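Local coordinates for lipolytic enzyme, G-D-S-L family (Bacteroides thetaiotaomicron, PDB 7BR2), which metabolises the drug diltiazem in the gut and belongs to the SGNH (GDSL) family of serine esterases, at residues Phe38-Tyr43 against Met50-Phe55; Met67-Asp72 against Phe377-Leu382; Glu142-Lys147 against Glu190-Asp195. All coordinates share one frame; numbering follows the deposited sequence.

Overall arrangement
Interaction 1 is a core contact, while interactions 2 and 3 lie far from the centre of the chain. In interaction 1 a tryptophan and a tyrosine of helix 35-46 cover the start of strand 53-58 and the residues leading into it, and the contact is almost wholly apolar. The chain then runs on into helix 64-75, which meets the turn that closes helix 344-377 in interaction 2, a surface contact made by one lysine and two glutamine oxygens. Interaction 3, buried but peripheral, joins a loop to helix 181-194 through a glutamine amide; its centre lies about 39 Å from that of interaction 2. All four segments of interactions 1 and 3 belong to the GDSL-like hydrolase part of the chain.

Interaction 1: residues Phe38-Tyr43 against Met50-Phe55; sequences FIWLYY and MPIRVF
Trp40 lays one face of its indole along the backbone of strand 53-58, over the Arg53-Val54 peptide, with Arg53 CA 3.5 Å above the ring plane near the rim. On the same stretch Val54 pushes CG2 under the five-membered ring, a CH-pi contact of 4.0 Å from CG2 to the ring centroid, 27° off the normal. The six-membered ring reaches further along, and Trp40 CZ3 comes to 3.4 Å from Val54 O. With CG anti to the backbone N (chi1 -159°), the indole lies with a face against the strand. Its NE1 hydrogen-bonds to Tyr435 OH.

One turn on, Tyr43 meets the residues that lead into the strand. Ile52 brings its terminal methyl over the ring face, CD1 lying 4.1 Å from the Tyr43 centroid, while CG1 of the same chain rests 3.8 Å from Trp40 CD1, so this isoleucine fills the space between the two aromatics. Met50 bends at its last torsion and sets CE at the edge of the tyrosine ring, 3.6 Å from CD2. The phenol OH hydrogen-bonds to Gln224 and to Phe16 N.

Helix 35-46 is the connection of a beta-alpha-beta crossover between the adjacent parallel strands 21-26 and 53-58 of the SGNH sheet. Between helix and edge strand the contact rests on aromatic faces meeting methyl groups and strand backbone, which implies that it depends on close fit more than on polar pairing.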
loop_
_atom_site.group_PDB
_atom_site.type_symbol
_atom_site.label_atom_id
_atom_site.label_comp_id
_atom_site.label_asym_id
_atom_site.label_seq_id
_atom_site.Cartn_x
_atom_site.Cartn_y
_atom_site.Cartn_z
ATOM N N PHE A 38 2.244 -1.700 1.523
ATOM C CA PHE A 38 3.189 -0.992 0.660
ATOM C C PHE A 38 3.371 0.454 1.124
ATOM O O PHE A 38 4.485 0.998 1.088
ATOM C CB PHE A 38 2.683 -1.056 -0.786
ATOM C CG PHE A 38 2.658 -2.458 -1.372
ATOM C CD1 PHE A 38 3.438 -3.475 -0.831
ATOM C CD2 PHE A 38 1.855 -2.750 -2.473
ATOM C CE1 PHE A 38 3.420 -4.751 -1.373
ATOM C CE2 PHE A 38 1.821 -4.034 -3.015
ATOM C CZ PHE A 38 2.613 -5.032 -2.472
ATOM N N ILE A 39 2.291 1.080 1.597
ATOM C CA ILE A 39 2.380 2.437 2.142
ATOM C C ILE A 39 3.248 2.461 3.402
ATOM O O ILE A 39 4.122 3.333 3.573
ATOM C CB ILE A 39 0.975 2.995 2.421
ATOM C CG1 ILE A 39 0.196 3.224 1.122
ATOM C CG2 ILE A 39 1.071 4.292 3.197
ATOM C CD1 ILE A 39 -1.321 3.501 1.349
ATOM N N TRP A 40 3.005 1.516 4.319
ATOM C CA TRP A 40 3.853 1.427 5.503
ATOM C C TRP A 40 5.304 1.186 5.103
ATOM O O TRP A 40 6.213 1.778 5.689
ATOM C CB TRP A 40 3.347 0.328 6.443
ATOM C CG TRP A 40 3.819 0.463 7.878
ATOM C CD1 TRP A 40 4.677 1.404 8.385
ATOM C CD2 TRP A 40 3.458 -0.381 8.985
ATOM N NE1 TRP A 40 4.871 1.193 9.727
ATOM C CE2 TRP A 40 4.134 0.107 10.123
ATOM C CE3 TRP A 40 2.628 -1.507 9.122
ATOM C CZ2 TRP A 40 4.004 -0.490 11.386
ATOM C CZ3 TRP A 40 2.500 -2.099 10.375
ATOM C CH2 TRP A 40 3.188 -1.591 11.489
ATOM N N LEU A 41 5.537 0.337 4.093
ATOM C CA LEU A 41 6.896 0.098 3.612
ATOM C C LEU A 41 7.566 1.399 3.170
ATOM O O LEU A 41 8.760 1.627 3.424
ATOM C CB LEU A 41 6.857 -0.905 2.455
ATOM C CG LEU A 41 8.194 -1.317 1.835
ATOM C CD1 LEU A 41 9.085 -1.907 2.901
ATOM C CD2 LEU A 41 7.963 -2.338 0.700
ATOM N N TYR A 42 6.812 2.261 2.492
ATOM C CA TYR A 42 7.356 3.568 2.150
ATOM C C TYR A 42 7.781 4.326 3.402
ATOM O O TYR A 42 8.896 4.853 3.477
ATOM C CB TYR A 42 6.339 4.388 1.364
ATOM C CG TYR A 42 6.875 5.737 0.956
ATOM C CD1 TYR A 42 7.586 5.889 -0.225
ATOM C CD2 TYR A 42 6.666 6.863 1.751
ATOM C CE1 TYR A 42 8.077 7.127 -0.607
ATOM C CE2 TYR A 42 7.150 8.102 1.374
ATOM C CZ TYR A 42 7.854 8.228 0.195
ATOM O OH TYR A 42 8.343 9.448 -0.190
ATOM N N TYR A 43 6.899 4.402 4.402
ATOM C CA TYR A 43 7.275 5.164 5.597
ATOM C C TYR A 43 8.436 4.511 6.346
ATOM O O TYR A 43 9.254 5.214 6.944
ATOM C CB TYR A 43 6.084 5.308 6.545
ATOM C CG TYR A 43 5.131 6.408 6.168
ATOM C CD1 TYR A 43 4.170 6.223 5.185
ATOM C CD2 TYR A 43 5.208 7.651 6.784
ATOM C CE1 TYR A 43 3.301 7.247 4.839
ATOM C CE2 TYR A 43 4.357 8.675 6.445
ATOM C CZ TYR A 43 3.403 8.473 5.472
ATOM O OH TYR A 43 2.543 9.504 5.150
ATOM N N MET A 50 11.048 7.831 12.003
ATOM C CA MET A 50 9.710 8.335 12.304
ATOM C C MET A 50 8.742 7.155 12.375
ATOM O O MET A 50 7.962 6.920 11.441
ATOM C CB MET A 50 9.266 9.351 11.252
ATOM C CG MET A 50 8.086 10.176 11.670
ATOM S SD MET A 50 7.371 11.110 10.310
ATOM C CE MET A 50 6.849 9.799 9.219
ATOM N N PRO A 51 8.773 6.380 13.464
ATOM C CA PRO A 51 7.941 5.168 13.513
ATOM C C PRO A 51 6.462 5.505 13.531
ATOM O O PRO A 51 6.018 6.427 14.220
ATOM C CB PRO A 51 8.370 4.480 14.816
ATOM C CG PRO A 51 8.940 5.559 15.647
ATOM C CD PRO A 51 9.588 6.534 14.682
ATOM N N ILE A 52 5.705 4.741 12.751
ATOM C CA ILE A 52 4.260 4.808 12.712
ATOM C C ILE A 52 3.733 3.377 12.774
ATOM O O ILE A 52 4.498 2.411 12.723
ATOM C CB ILE A 52 3.744 5.512 11.440
ATOM C CG1 ILE A 52 4.067 4.655 10.208
ATOM C CG2 ILE A 52 4.402 6.882 11.294
ATOM C CD1 ILE A 52 3.261 5.010 9.004
ATOM N N ARG A 53 2.407 3.252 12.798
ATOM C CA ARG A 53 1.739 1.957 12.773
ATOM C C ARG A 53 0.562 2.042 11.821
ATOM O O ARG A 53 -0.255 2.956 11.926
ATOM C CB ARG A 53 1.259 1.524 14.163
ATOM C CG ARG A 53 2.311 0.765 14.929
ATOM C CD ARG A 53 1.937 0.561 16.395
ATOM N NE ARG A 53 3.079 0.003 17.109
ATOM C CZ ARG A 53 3.379 -1.291 17.121
ATOM N NH1 ARG A 53 2.617 -2.165 16.462
ATOM N NH2 ARG A 53 4.448 -1.708 17.777
ATOM N N VAL A 54 0.525 1.119 10.864
ATOM C CA VAL A 54 -0.578 0.959 9.929
ATOM C C VAL A 54 -1.360 -0.301 10.296
ATOM O O VAL A 54 -0.775 -1.308 10.708
ATOM C CB VAL A 54 -0.038 0.905 8.490
ATOM C CG1 VAL A 54 -1.150 0.645 7.484
ATOM C CG2 VAL A 54 0.670 2.218 8.191
ATOM N N PHE A 55 -2.684 -0.236 10.154
ATOM C CA PHE A 55 -3.581 -1.341 10.477
ATOM C C PHE A 55 -4.445 -1.655 9.272
ATOM O O PHE A 55 -5.057 -0.756 8.679
ATOM C CB PHE A 55 -4.480 -1.009 11.679
ATOM C CG PHE A 55 -3.722 -0.783 12.956
ATOM C CD1 PHE A 55 -3.150 0.462 13.231
ATOM C CD2 PHE A 55 -3.570 -1.804 13.884
ATOM C CE1 PHE A 55 -2.440 0.679 14.407
ATOM C CE2 PHE A 55 -2.868 -1.592 15.067
ATOM C CZ PHE A 55 -2.303 -0.346 15.327
#

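Interaction 2: residues Met67-Asp72 against Phe377-Leu382; sequences MNKRLD and FQQKGL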
loop_
_atom_site.group_PDB
_atom_site.type_symbol
_atom_site.label_atom_id
_atom_site.label_comp_id
_atom_site.label_asym_id
_atom_site.label_seq_id
_atom_site.Cartn_x
_atom_site.Cartn_y
_atom_site.Cartn_z
ATOM N N MET A 67 -19.198 -2.548 7.843
ATOM C CA MET A 67 -18.201 -1.647 8.399
ATOM C C MET A 67 -18.761 -0.864 9.585
ATOM O O MET A 67 -18.104 -0.737 10.636
ATOM C CB MET A 67 -17.716 -0.731 7.282
ATOM C CG MET A 67 -16.970 -1.491 6.190
ATOM S SD MET A 67 -16.424 -0.390 4.855
ATOM C CE MET A 67 -16.115 -1.517 3.506
ATOM N N ASN A 68 -20.000 -0.367 9.448
ATOM C CA ASN A 68 -20.640 0.352 10.542
ATOM C C ASN A 68 -20.872 -0.552 11.746
ATOM O O ASN A 68 -20.687 -0.119 12.888
ATOM C CB ASN A 68 -21.968 0.957 10.082
ATOM C CG ASN A 68 -22.674 1.714 11.198
ATOM O OD1 ASN A 68 -22.213 2.772 11.626
ATOM N ND2 ASN A 68 -23.767 1.150 11.706
ATOM N N LYS A 69 -21.350 -1.790 11.514
ATOM C CA LYS A 69 -21.556 -2.738 12.618
ATOM C C LYS A 69 -20.289 -2.938 13.441
ATOM O O LYS A 69 -20.361 -3.141 14.660
ATOM C CB LYS A 69 -21.984 -4.124 12.116
ATOM C CG LYS A 69 -23.386 -4.355 11.634
ATOM C CD LYS A 69 -23.541 -5.871 11.362
ATOM C CE LYS A 69 -22.278 -6.423 10.712
ATOM N NZ LYS A 69 -21.970 -7.855 10.975
ATOM N N ARG A 70 -19.121 -2.945 12.787
ATOM C CA ARG A 70 -17.892 -3.332 13.485
ATOM C C ARG A 70 -16.995 -2.158 13.882
ATOM O O ARG A 70 -15.882 -2.391 14.360
ATOM C CB ARG A 70 -17.086 -4.327 12.650
ATOM C CG ARG A 70 -16.548 -3.791 11.347
ATOM C CD ARG A 70 -15.728 -4.879 10.649
ATOM N NE ARG A 70 -15.529 -4.627 9.221
ATOM C CZ ARG A 70 -14.440 -4.071 8.700
ATOM N NH1 ARG A 70 -13.434 -3.702 9.496
ATOM N NH2 ARG A 70 -14.350 -3.897 7.383
ATOM N N LEU A 71 -17.436 -0.911 13.683
ATOM C CA LEU A 71 -16.626 0.233 14.128
ATOM C C LEU A 71 -16.145 0.123 15.588
ATOM O O LEU A 71 -14.958 0.332 15.869
ATOM C CB LEU A 71 -17.406 1.535 13.947
ATOM C CG LEU A 71 -17.547 2.073 12.527
ATOM C CD1 LEU A 71 -18.303 3.401 12.542
ATOM C CD2 LEU A 71 -16.195 2.205 11.875
ATOM N N ASP A 72 -17.040 -0.170 16.540
ATOM C CA ASP A 72 -16.626 -0.169 17.947
ATOM C C ASP A 72 -15.582 -1.253 18.234
ATOM O O ASP A 72 -14.538 -0.982 18.845
ATOM C CB ASP A 72 -17.825 -0.370 18.882
ATOM C CG ASP A 72 -18.663 0.878 19.078
ATOM O OD1 ASP A 72 -18.098 1.983 19.181
ATOM O OD2 ASP A 72 -19.902 0.745 19.172
ATOM N N PHE A 377 -20.207 -14.478 14.441
ATOM C CA PHE A 377 -20.568 -14.564 15.859
ATOM C C PHE A 377 -21.437 -13.401 16.319
ATOM O O PHE A 377 -22.295 -13.594 17.185
ATOM C CB PHE A 377 -19.312 -14.662 16.732
ATOM C CG PHE A 377 -18.708 -16.021 16.732
ATOM C CD1 PHE A 377 -19.434 -17.101 17.208
ATOM C CD2 PHE A 377 -17.426 -16.237 16.252
ATOM C CE1 PHE A 377 -18.904 -18.378 17.192
ATOM C CE2 PHE A 377 -16.880 -17.518 16.241
ATOM C CZ PHE A 377 -17.623 -18.589 16.714
ATOM N N GLN A 378 -21.251 -12.205 15.752
ATOM C CA GLN A 378 -22.056 -11.055 16.159
ATOM C C GLN A 378 -23.544 -11.309 15.946
ATOM O O GLN A 378 -24.374 -10.970 16.795
ATOM C CB GLN A 378 -21.628 -9.812 15.387
ATOM C CG GLN A 378 -22.299 -8.540 15.874
ATOM C CD GLN A 378 -21.778 -7.295 15.170
ATOM O OE1 GLN A 378 -21.400 -7.344 14.003
ATOM N NE2 GLN A 378 -21.740 -6.172 15.891
ATOM N N GLN A 379 -23.909 -11.898 14.811
ATOM C CA GLN A 379 -25.318 -12.148 14.548
ATOM C C GLN A 379 -25.884 -13.215 15.474
ATOM O O GLN A 379 -27.110 -13.292 15.640
ATOM C CB GLN A 379 -25.503 -12.556 13.092
ATOM C CG GLN A 379 -25.273 -11.445 12.028
ATOM C CD GLN A 379 -23.896 -10.744 12.109
ATOM O OE1 GLN A 379 -23.813 -9.531 12.406
ATOM N NE2 GLN A 379 -22.813 -11.522 11.916
ATOM N N LYS A 380 -25.024 -14.013 16.113
ATOM C CA LYS A 380 -25.461 -15.027 17.061
ATOM C C LYS A 380 -25.384 -14.558 18.498
ATOM O O LYS A 380 -25.583 -15.372 19.411
ATOM C CB LYS A 380 -24.651 -16.315 16.896
ATOM C CG LYS A 380 -24.713 -16.890 15.489
ATOM C CD LYS A 380 -26.088 -17.531 15.275
ATOM C CE LYS A 380 -26.112 -18.396 14.025
ATOM N NZ LYS A 380 -26.477 -17.564 12.836
ATOM N N GLY A 381 -25.196 -13.258 18.723
ATOM C CA GLY A 381 -25.092 -12.753 20.084
ATOM C C GLY A 381 -23.866 -13.249 20.816
ATOM O O GLY A 381 -23.882 -13.360 22.049
ATOM N N LEU A 382 -22.787 -13.542 20.085
ATOM C CA LEU A 382 -21.600 -14.130 20.686
ATOM C C LEU A 382 -20.336 -13.363 20.301
ATOM O O LEU A 382 -19.234 -13.908 20.390
ATOM C CB LEU A 382 -21.483 -15.603 20.284
ATOM C CG LEU A 382 -22.515 -16.502 20.973
ATOM C CD1 LEU A 382 -22.654 -17.833 20.273
ATOM C CD2 LEU A 382 -22.119 -16.693 22.433
#
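A Schellman motif ends helix 344-377, and the two glutamines within it, Gln378 and Gln379, turn their side-chain oxygens to Lys69 of helix 64-75. In the motif Leu382 N bonds to Phe377 O and Gly381 N to Gln378 O, and Gly381 supplies the positive phi that the turn needs. Lys380 N is a further donor to Phe377 O, reaching it from the face opposite to Leu382 N.

Lys69 is bent at chi3 (-40°), about its CG-CD bond, which brings NZ between the two amides. It donates to Gln378 OE1 at 3.1 Å, at a C=O...N angle of 151° and tilted 26° from the carbonyl plane, and to Gln379 OE1 at 2.9 Å, here from above the carbonyl plane. Gln378 reaches out almost fully extended, whereas Gln379 folds back at chi2 and gives its own NE2 to Phe374 O, a bond that fixes how its amide is turned. Closeness to a helix C-terminus should also suit the positive charge. A leucine in place of Lys69 would probably leave both glutamine oxygens without their shared donor and Gln378 free to swing.

This is a bridge at the surface between distant parts of the chain. Behind Lys69, Met67, Arg70 and Leu71 pack on Leu25 of strand 21-26, and Asn68 touches helix 102-125; beyond the glutamines, Lys380 and Leu382 lean on Val393 of helix 388-397.

Interaction 3: residues Glu142-Lys147 against Glu190-Asp195; sequences ETAQIK and ELQQKD
Gln192 NE2 points into the bend of loop 142-147, where Ala144 CB stands only 3.1 Å away, and is held by Phe198 O and, more weakly, by Asp141 OD2. The other end of the same amide faces Thr143: OG1 donates to Gln192 OE1 across 2.5 Å, a separation so short that its exact value is doubtful. Gln189 OE1, one helical turn before Gln192, also lies within bonding reach of Thr143 OG1, so that two amide oxygens compete for one hydroxyl proton. The bond from NE2 to Phe198 O is consistent with the Gln192 amide sitting this way round.

The glutamine chain runs straight out from the helix beyond CG (chi2 155°) and meets the threonine side chain at about a right angle. Its CD comes to 3.5 Å from Ala144 CA, so the amide is pressed against the backbone of the loop as well as against the alanine methyl. Ala144 N lies 3.4 Å from Gln192 NE2, but these are two donors and do not bond. Asp141 takes up both: its OD1 accepts from Thr143 N and Ala144 N, closing an Asx turn, while OD2 makes the weak bond to the glutamine. The aspartate thus probably helps hold the loop in this turn.

The loop follows strand 131-136 and leads to helix 155-173, near whose start Glu142 accepts from Asn156 N. The other side is helix 181-194; Gln145 and Pro196 are linked by a backbone hydrogen bond, and Ile146 touches Arg205 further along the chain.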
loop_
_atom_site.group_PDB
_atom_site.type_symbol
_atom_site.label_atom_id
_atom_site.label_comp_id
_atom_site.label_asym_id
_atom_site.label_seq_id
_atom_site.Cartn_x
_atom_site.Cartn_y
_atom_site.Cartn_z
ATOM N N GLU A 142 -14.488 -1.956 -16.194
ATOM C CA GLU A 142 -15.496 -2.324 -17.181
ATOM C C GLU A 142 -14.953 -2.461 -18.599
ATOM O O GLU A 142 -15.599 -3.101 -19.433
ATOM C CB GLU A 142 -16.593 -1.254 -17.188
ATOM C CG GLU A 142 -17.378 -1.124 -15.903
ATOM C CD GLU A 142 -18.337 0.065 -15.924
ATOM O OE1 GLU A 142 -18.347 0.815 -16.927
ATOM O OE2 GLU A 142 -19.158 0.183 -14.995
ATOM N N THR A 143 -13.762 -1.924 -18.876
ATOM C CA THR A 143 -13.263 -1.808 -20.239
ATOM C C THR A 143 -12.219 -2.859 -20.609
ATOM O O THR A 143 -11.999 -3.099 -21.800
ATOM C CB THR A 143 -12.704 -0.393 -20.462
ATOM O OG1 THR A 143 -11.573 -0.159 -19.609
ATOM C CG2 THR A 143 -13.766 0.640 -20.134
ATOM N N ALA A 144 -11.583 -3.498 -19.630
ATOM C CA ALA A 144 -10.565 -4.500 -19.913
ATOM C C ALA A 144 -11.176 -5.699 -20.632
ATOM O O ALA A 144 -12.342 -6.037 -20.419
ATOM C CB ALA A 144 -9.903 -4.931 -18.613
ATOM N N GLN A 145 -10.418 -6.297 -21.554
ATOM C CA GLN A 145 -10.878 -7.509 -22.238
ATOM C C GLN A 145 -10.271 -8.752 -21.586
ATOM O O GLN A 145 -9.169 -9.200 -21.933
ATOM C CB GLN A 145 -10.602 -7.436 -23.723
ATOM C CG GLN A 145 -11.422 -6.310 -24.320
ATOM C CD GLN A 145 -11.597 -6.422 -25.810
ATOM O OE1 GLN A 145 -11.041 -7.320 -26.448
ATOM N NE2 GLN A 145 -12.307 -5.454 -26.392
ATOM N N ILE A 146 -11.009 -9.314 -20.633
ATOM C CA ILE A 146 -10.613 -10.521 -19.907
ATOM C C ILE A 146 -11.404 -11.708 -20.438
ATOM O O ILE A 146 -12.625 -11.620 -20.664
ATOM C CB ILE A 146 -10.802 -10.399 -18.382
ATOM C CG1 ILE A 146 -9.771 -9.477 -17.715
ATOM C CG2 ILE A 146 -10.606 -11.742 -17.718
ATOM C CD1 ILE A 146 -9.654 -8.130 -18.218
ATOM N N LYS A 147 -10.696 -12.809 -20.685
ATOM C CA LYS A 147 -11.307 -14.006 -21.242
ATOM C C LYS A 147 -12.251 -14.659 -20.248
ATOM O O LYS A 147 -11.879 -14.915 -19.092
ATOM C CB LYS A 147 -10.206 -15.012 -21.599
ATOM C CG LYS A 147 -10.730 -16.317 -22.193
ATOM C CD LYS A 147 -9.595 -17.332 -22.355
ATOM C CE LYS A 147 -10.098 -18.643 -22.932
ATOM N NZ LYS A 147 -11.020 -19.246 -21.942
ATOM N N GLU A 190 -5.183 3.818 -20.434
ATOM C CA GLU A 190 -3.903 4.080 -21.067
ATOM C C GLU A 190 -3.149 2.787 -21.371
ATOM O O GLU A 190 -2.566 2.643 -22.451
ATOM C CB GLU A 190 -3.119 5.032 -20.164
ATOM C CG GLU A 190 -1.823 5.570 -20.715
ATOM C CD GLU A 190 -1.096 6.412 -19.678
ATOM O OE1 GLU A 190 -1.663 6.580 -18.569
ATOM O OE2 GLU A 190 0.022 6.901 -19.969
ATOM N N LEU A 191 -3.156 1.829 -20.445
ATOM C CA LEU A 191 -2.465 0.577 -20.720
ATOM C C LEU A 191 -3.320 -0.415 -21.492
ATOM O O LEU A 191 -2.774 -1.362 -22.078
ATOM C CB LEU A 191 -1.966 -0.074 -19.428
ATOM C CG LEU A 191 -0.852 0.726 -18.736
ATOM C CD1 LEU A 191 -0.402 0.045 -17.452
ATOM C CD2 LEU A 191 0.346 1.023 -19.674
ATOM N N GLN A 192 -4.643 -0.236 -21.505
ATOM C CA GLN A 192 -5.461 -1.090 -22.345
ATOM C C GLN A 192 -5.272 -0.738 -23.808
ATOM O O GLN A 192 -5.495 -1.588 -24.677
ATOM C CB GLN A 192 -6.923 -0.972 -21.922
ATOM C CG GLN A 192 -7.344 -2.059 -20.971
ATOM C CD GLN A 192 -8.512 -1.643 -20.102
ATOM O OE1 GLN A 192 -9.335 -0.813 -20.489
ATOM N NE2 GLN A 192 -8.561 -2.186 -18.896
ATOM N N GLN A 193 -4.841 0.492 -24.089
ATOM C CA GLN A 193 -4.434 0.812 -25.452
ATOM C C GLN A 193 -3.321 -0.125 -25.915
ATOM O O GLN A 193 -3.328 -0.589 -27.060
ATOM C CB GLN A 193 -3.993 2.267 -25.559
ATOM C CG GLN A 193 -5.123 3.255 -25.739
ATOM C CD GLN A 193 -4.664 4.668 -25.465
ATOM O OE1 GLN A 193 -3.515 4.886 -25.083
ATOM N NE2 GLN A 193 -5.552 5.642 -25.683
ATOM N N LYS A 194 -2.362 -0.423 -25.030
ATOM C CA LYS A 194 -1.231 -1.262 -25.405
ATOM C C LYS A 194 -1.577 -2.742 -25.410
ATOM O O LYS A 194 -0.979 -3.514 -26.170
ATOM C CB LYS A 194 -0.092 -1.062 -24.407
ATOM C CG LYS A 194 0.472 0.335 -24.325
ATOM C CD LYS A 194 1.600 0.363 -23.296
ATOM C CE LYS A 194 2.338 1.696 -23.302
ATOM N NZ LYS A 194 3.322 1.822 -22.186
ATOM N N ASP A 195 -2.504 -3.163 -24.556
ATOM C CA ASP A 195 -2.969 -4.541 -24.579
ATOM C C ASP A 195 -4.395 -4.538 -24.032
ATOM O O ASP A 195 -4.600 -4.158 -22.872
ATOM C CB ASP A 195 -2.017 -5.449 -23.794
ATOM C CG ASP A 195 -2.393 -6.913 -23.880
ATOM O OD1 ASP A 195 -3.541 -7.217 -24.264
ATOM O OD2 ASP A 195 -1.513 -7.766 -23.623
#